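PDB 3BNK: flavoredoxin from Methanosarcina acetivorans, which binds FMN and probably serves as an electron carrier. Local coordinates for residues Asn24-Ala29 with Thr57-Ala62; Asn64-Val69 with Lys105-Ile110. All coordinates share one frame; numbering follows the deposited sequence.

Interaction 1 of 2, residues Asn24-Ala29 with Thr57-Ala62; sequences NVKGKA and TPEGIA. With FMN (flavin mononucleotide), chain D.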
loop_
_atom_site.group_PDB
_atom_site.type_symbol
_atom_site.label_atom_id
_atom_site.label_comp_id
_atom_site.label_asym_id
_atom_site.label_seq_id
_atom_site.Cartn_x
_atom_site.Cartn_y
_atom_site.Cartn_z
ATOM N N ASN B 24 -14.184 3.211 -16.841
ATOM C CA ASN B 24 -15.392 3.431 -17.615
ATOM C C ASN B 24 -16.488 2.553 -17.050
ATOM O O ASN B 24 -16.265 1.369 -16.794
ATOM C CB ASN B 24 -15.186 3.114 -19.098
ATOM C CG ASN B 24 -14.618 4.292 -19.877
ATOM O OD1 ASN B 24 -14.164 5.287 -19.302
ATOM N ND2 ASN B 24 -14.651 4.184 -21.194
ATOM N N VAL B 25 -17.650 3.157 -16.825
ATOM C CA VAL B 25 -18.842 2.441 -16.405
ATOM C C VAL B 25 -19.918 2.887 -17.379
ATOM O O VAL B 25 -20.184 4.088 -17.508
ATOM C CB VAL B 25 -19.257 2.748 -14.941
ATOM C CG1 VAL B 25 -20.200 1.654 -14.418
ATOM C CG2 VAL B 25 -18.036 2.867 -14.015
ATOM N N LYS B 26 -20.494 1.921 -18.097
ATOM C CA LYS B 26 -21.452 2.184 -19.174
ATOM C C LYS B 26 -20.945 3.267 -20.140
ATOM O O LYS B 26 -21.694 4.169 -20.539
ATOM C CB LYS B 26 -22.833 2.552 -18.607
ATOM C CG LYS B 26 -23.555 1.410 -17.912
ATOM C CD LYS B 26 -24.749 1.936 -17.118
ATOM C CE LYS B 26 -25.235 0.909 -16.111
ATOM N NZ LYS B 26 -25.958 1.566 -14.979
ATOM N N GLY B 27 -19.665 3.169 -20.495
ATOM C CA GLY B 27 -19.047 4.058 -21.478
ATOM C C GLY B 27 -18.624 5.426 -20.970
ATOM O O GLY B 27 -18.028 6.210 -21.726
ATOM N N LYS B 28 -18.918 5.714 -19.697
ATOM C CA LYS B 28 -18.629 7.026 -19.094
ATOM C C LYS B 28 -17.566 6.919 -18.007
ATOM O O LYS B 28 -17.570 5.984 -17.216
ATOM C CB LYS B 28 -19.912 7.640 -18.527
ATOM C CG LYS B 28 -19.832 9.126 -18.186
ATOM C CD LYS B 28 -21.212 9.828 -18.273
ATOM C CE LYS B 28 -22.289 9.166 -17.409
ATOM N NZ LYS B 28 -21.927 9.017 -15.960
ATOM N N ALA B 29 -16.661 7.891 -17.975
ATOM C CA ALA B 29 -15.552 7.866 -17.035
ATOM C C ALA B 29 -16.035 8.064 -15.596
ATOM O O ALA B 29 -16.873 8.938 -15.298
ATOM C CB ALA B 29 -14.514 8.903 -17.406
ATOM N N THR B 57 -17.884 1.740 -9.068
ATOM C CA THR B 57 -16.674 1.481 -9.843
ATOM C C THR B 57 -16.475 0.000 -10.289
ATOM O O THR B 57 -16.111 -0.225 -11.451
ATOM C CB THR B 57 -15.431 2.083 -9.122
ATOM O OG1 THR B 57 -15.588 3.510 -9.017
ATOM C CG2 THR B 57 -14.125 1.765 -9.856
ATOM N N PRO B 58 -16.724 -1.000 -9.388
ATOM C CA PRO B 58 -16.479 -2.403 -9.766
ATOM C C PRO B 58 -17.218 -2.885 -11.009
ATOM O O PRO B 58 -16.630 -3.654 -11.779
ATOM C CB PRO B 58 -16.945 -3.196 -8.539
ATOM C CG PRO B 58 -16.839 -2.237 -7.423
ATOM C CD PRO B 58 -17.208 -0.906 -7.997
ATOM N N GLU B 59 -18.472 -2.451 -11.204
ATOM C CA GLU B 59 -19.229 -2.751 -12.437
ATOM C C GLU B 59 -18.432 -2.373 -13.677
ATOM O O GLU B 59 -18.424 -3.106 -14.644
ATOM C CB GLU B 59 -20.545 -1.979 -12.510
ATOM C CG GLU B 59 -21.476 -2.151 -11.334
ATOM C CD GLU B 59 -22.772 -1.394 -11.525
ATOM O OE1 GLU B 59 -23.140 -1.102 -12.700
ATOM O OE2 GLU B 59 -23.425 -1.111 -10.494
ATOM N N GLY B 60 -17.800 -1.203 -13.642
ATOM C CA GLY B 60 -17.019 -0.705 -14.759
ATOM C C GLY B 60 -15.723 -1.465 -14.972
ATOM O O GLY B 60 -15.373 -1.792 -16.106
ATOM N N ILE B 61 -15.005 -1.749 -13.887
ATOM C CA ILE B 61 -13.791 -2.546 -13.999
ATOM C C ILE B 61 -14.112 -3.960 -14.521
ATOM O O ILE B 61 -13.412 -4.472 -15.396
ATOM C CB ILE B 61 -12.954 -2.568 -12.701
ATOM C CG1 ILE B 61 -12.591 -1.127 -12.289
ATOM C CG2 ILE B 61 -11.688 -3.382 -12.899
ATOM C CD1 ILE B 61 -11.742 -1.029 -11.038
ATOM N N ALA B 62 -15.197 -4.557 -14.024
ATOM C CA ALA B 62 -15.649 -5.855 -14.544
ATOM C C ALA B 62 -16.011 -5.800 -16.037
ATOM O O ALA B 62 -15.646 -6.700 -16.778
ATOM C CB ALA B 62 -16.813 -6.401 -13.702
HETATM N N1 FMN D . -13.286 2.785 -1.107
HETATM C C2 FMN D . -12.808 1.532 -1.436
HETATM O O2 FMN D . -13.607 0.653 -1.739
HETATM N N3 FMN D . -11.447 1.276 -1.433
HETATM C C4 FMN D . -10.570 2.293 -1.092
HETATM O O4 FMN D . -9.368 2.058 -1.079
HETATM C C4A FMN D . -11.055 3.563 -0.754
HETATM N N5 FMN D . -10.186 4.586 -0.401
HETATM C C5A FMN D . -10.661 5.845 -0.085
HETATM C C6 FMN D . -9.747 6.855 0.237
HETATM C C7 FMN D . -10.212 8.137 0.568
HETATM C C7M FMN D . -9.204 9.221 0.806
HETATM C C8 FMN D . -11.589 8.402 0.567
HETATM C C8M FMN D . -12.109 9.820 0.676
HETATM C C9 FMN D . -12.492 7.387 0.224
HETATM C C9A FMN D . -12.041 6.109 -0.110
HETATM N N10 FMN D . -12.930 5.084 -0.458
HETATM C C10 FMN D . -12.433 3.815 -0.769
HETATM C "C1'" FMN D . -14.404 5.360 -0.593
HETATM C "C2'" FMN D . -14.854 5.513 -2.040
HETATM O "O2'" FMN D . -13.926 6.298 -2.764
HETATM C "C3'" FMN D . -16.208 6.222 -2.120
HETATM O "O3'" FMN D . -17.243 5.498 -1.479
HETATM C "C4'" FMN D . -16.573 6.566 -3.563
HETATM O "O4'" FMN D . -17.664 7.447 -3.552
HETATM C "C5'" FMN D . -16.911 5.371 -4.445
HETATM O "O5'" FMN D . -17.156 5.934 -5.720
HETATM P P FMN D . -18.058 5.201 -6.841
HETATM O O1P FMN D . -19.350 4.762 -6.217
HETATM O O2P FMN D . -17.306 3.987 -7.303
HETATM O O3P FMN D . -18.307 6.091 -8.027
#

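Interaction 2 of 2, residues Asn64-Val69 with Lys105-Ile110; sequences NGSFSV and KTAPMI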
loop_
_atom_site.group_PDB
_atom_site.type_symbol
_atom_site.label_atom_id
_atom_site.label_comp_id
_atom_site.label_asym_id
_atom_site.label_seq_id
_atom_site.Cartn_x
_atom_site.Cartn_y
_atom_site.Cartn_z
ATOM N N ASN B 64 -14.992 -3.630 -18.462
ATOM C CA ASN B 64 -13.890 -3.294 -19.352
ATOM C C ASN B 64 -12.626 -4.102 -19.148
ATOM O O ASN B 64 -11.785 -4.158 -20.036
ATOM C CB ASN B 64 -13.567 -1.805 -19.233
ATOM C CG ASN B 64 -14.669 -0.952 -19.764
ATOM O OD1 ASN B 64 -14.875 -0.865 -20.977
ATOM N ND2 ASN B 64 -15.410 -0.323 -18.863
ATOM N N GLY B 65 -12.478 -4.701 -17.975
ATOM C CA GLY B 65 -11.256 -5.425 -17.665
ATOM C C GLY B 65 -10.064 -4.495 -17.680
ATOM O O GLY B 65 -8.972 -4.890 -18.099
ATOM N N SER B 66 -10.282 -3.258 -17.223
ATOM C CA SER B 66 -9.236 -2.248 -17.192
ATOM C C SER B 66 -9.540 -1.169 -16.161
ATOM O O SER B 66 -10.692 -0.959 -15.801
ATOM C CB SER B 66 -9.028 -1.617 -18.571
ATOM O OG SER B 66 -10.034 -0.668 -18.864
ATOM N N PHE B 67 -8.486 -0.484 -15.711
ATOM C CA PHE B 67 -8.610 0.621 -14.788
ATOM C C PHE B 67 -7.310 1.434 -14.759
ATOM O O PHE B 67 -6.274 1.008 -15.279
ATOM C CB PHE B 67 -8.999 0.134 -13.377
ATOM C CG PHE B 67 -7.953 -0.733 -12.706
ATOM C CD1 PHE B 67 -6.964 -0.160 -11.897
ATOM C CD2 PHE B 67 -7.966 -2.125 -12.862
ATOM C CE1 PHE B 67 -6.012 -0.959 -11.258
ATOM C CE2 PHE B 67 -7.010 -2.937 -12.236
ATOM C CZ PHE B 67 -6.033 -2.356 -11.432
ATOM N N SER B 68 -7.387 2.620 -14.164
ATOM C CA SER B 68 -6.197 3.426 -13.950
ATOM C C SER B 68 -6.015 3.772 -12.484
ATOM O O SER B 68 -6.975 3.826 -11.715
ATOM C CB SER B 68 -6.231 4.706 -14.798
ATOM O OG SER B 68 -7.345 5.508 -14.452
ATOM N N VAL B 69 -4.762 4.003 -12.120
ATOM C CA VAL B 69 -4.383 4.466 -10.804
ATOM C C VAL B 69 -3.680 5.802 -11.027
ATOM O O VAL B 69 -2.671 5.861 -11.729
ATOM C CB VAL B 69 -3.458 3.452 -10.099
ATOM C CG1 VAL B 69 -3.114 3.925 -8.699
ATOM C CG2 VAL B 69 -4.114 2.084 -10.029
ATOM N N LYS B 105 -7.521 1.956 -24.160
ATOM C CA LYS B 105 -8.688 2.626 -24.775
ATOM C C LYS B 105 -9.830 2.941 -23.801
ATOM O O LYS B 105 -10.638 3.837 -24.032
ATOM C CB LYS B 105 -9.229 1.804 -25.967
ATOM C CG LYS B 105 -8.150 1.282 -26.937
ATOM C CD LYS B 105 -8.069 2.085 -28.219
ATOM C CE LYS B 105 -7.311 3.399 -28.079
ATOM N NZ LYS B 105 -7.585 4.353 -29.245
ATOM N N THR B 106 -9.870 2.220 -22.696
ATOM C CA THR B 106 -11.081 2.152 -21.886
ATOM C C THR B 106 -10.863 2.452 -20.394
ATOM O O THR B 106 -11.801 2.383 -19.593
ATOM C CB THR B 106 -11.709 0.765 -22.053
ATOM O OG1 THR B 106 -12.945 0.716 -21.351
ATOM C CG2 THR B 106 -10.812 -0.283 -21.491
ATOM N N ALA B 107 -9.622 2.738 -20.026
ATOM C CA ALA B 107 -9.311 3.156 -18.660
ATOM C C ALA B 107 -9.053 4.663 -18.601
ATOM O O ALA B 107 -8.003 5.139 -19.010
ATOM C CB ALA B 107 -8.142 2.369 -18.096
ATOM N N PRO B 108 -10.018 5.417 -18.062
ATOM C CA PRO B 108 -9.905 6.868 -18.084
ATOM C C PRO B 108 -8.846 7.361 -17.093
ATOM O O PRO B 108 -8.820 6.936 -15.938
ATOM C CB PRO B 108 -11.321 7.334 -17.705
ATOM C CG PRO B 108 -11.868 6.236 -16.858
ATOM C CD PRO B 108 -11.235 4.957 -17.369
ATOM N N MET B 109 -7.964 8.239 -17.572
ATOM C CA MET B 109 -6.879 8.782 -16.751
ATOM C C MET B 109 -7.014 10.291 -16.597
ATOM O O MET B 109 -7.656 10.950 -17.414
ATOM C CB MET B 109 -5.516 8.408 -17.333
ATOM C CG MET B 109 -5.185 6.942 -17.165
ATOM S SD MET B 109 -3.722 6.426 -18.085
ATOM C CE MET B 109 -4.341 6.464 -19.776
ATOM N N ILE B 110 -6.420 10.821 -15.538
ATOM C CA ILE B 110 -6.601 12.232 -15.163
ATOM C C ILE B 110 -5.384 13.070 -15.546
ATOM O O ILE B 110 -4.279 12.852 -15.039
ATOM C CB ILE B 110 -6.871 12.399 -13.649
ATOM C CG1 ILE B 110 -8.138 11.642 -13.232
ATOM C CG2 ILE B 110 -6.999 13.902 -13.282
ATOM C CD1 ILE B 110 -8.299 11.494 -11.733
HETATM O O HOH W 1 -12.383 0.860 -17.121
#

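Interaction 1 of 2, residues Asn24-Ala29 with Thr57-Ala62
Asn24, near the end of strand 16-25, meets the helix through its backbone: its O lies 3.0 Å from Gly60 CA, while its amide side chain leads elsewhere, OD1 being hydrogen-bonded to Tyr101. Gly60 is the helical residue at this close crossing, and a CB there would run into Asn24 O and Val25 CG2. Val25 makes the largest single contribution. With CG1 anti to its backbone N (chi1 -161°), both methyls rest on the Gly60 backbone: CG2 sits 3.8 Å from Gly60 CA, and CG1 is 3.8 Å from Gly60 N and extends to Glu59 CB. An alanine here would lose both methyls and would probably loosen the seat of the helix on the hairpin, since they supply most of the apolar contact between the two segments. At Lys26 the extended chain runs to solvent beside Glu59, but NZ and OE1 stay 4.5 Å apart, too far for a salt bridge, so any attraction is probably modest. Val25 to Lys28 form a type I' turn, closed by the paired bonds Val25 N to Lys28 O and Lys28 N to Val25 O. At the other end of the contact Thr57 holds the FMN phosphate: its N donates to O2P at 2.9 Å, and its OG1 donates to the same oxygen at a very short 2.5 Å. A β-hairpin with a two-residue type I' turn thus packs against the phosphate-binding helix of a flavin reductase-like domain.

Interaction 2 of 2, residues Asn64-Val69 with Lys105-Ile110
Two direct hydrogen bonds, one near each end of the contact, join these roughly parallel segments. Thr106 OG1, anti to its backbone N (chi1 -176°), donates to Asn64 OD1 as the two side chains cross obliquely; the hydroxyl is crowded in the model, so its position is less certain. The other amide branch of Asn64, ND2, is spent on Gly60 O. Farther along, Ser68 OG donates to Pro108 O at 2.5 Å, approaching from above the carbonyl plane, 37° out of it. Its chi1 of 61° tucks OG between backbone N and carbonyl carbon, and Asn70 ND2 supplies a second hydrogen bond to that oxygen. Between these bonds a water bridges the backbones, donating to Ser66 O at 2.8 Å and to Thr106 O at 3.0 Å. Apolar contacts fill in around this framework. Ala107 CB presses on the strand backbone, 3.6 Å from Phe67 C, where the CA atoms of the two segments come nearest. Met109 lays its CG against Ser68 CB at 3.4 Å, tighter than usual for two carbons. Phe67 points away from the loop, its ring packing on Leu21 and Cys119. With both edges of strand 66-71 paired to strands 16-25 and 115-126, the loop runs alongside one face without backbone-to-backbone hydrogen bonds; the Ser68 hydroxyl satisfies the carbonyl of buried Pro108, the water that of buried Ser66, while the Thr106–Asn64 bond lies at the more open end.

From the N terminus, strand 16-25 turns into strand 28-41, and interaction 1 closes the loop from this hairpin through strand 46-52 to helix 57-64. The chain then passes almost directly into strand 66-71, where interaction 2 opens; it closes only after helix 77-83, when the loop before strand 109-110 comes back. The two closures therefore follow in series and neither encloses the other. They still touch in space, their centres about 9 Å apart: Asn24 O lies 2.8 Å from Asn64 ND2, and Ala29 packs on Pro108. Both reach the same antiparallel sheet, in which strands 16-25 and 66-71 are neighbours, so hairpin, helix and returning loop meet at one region of it.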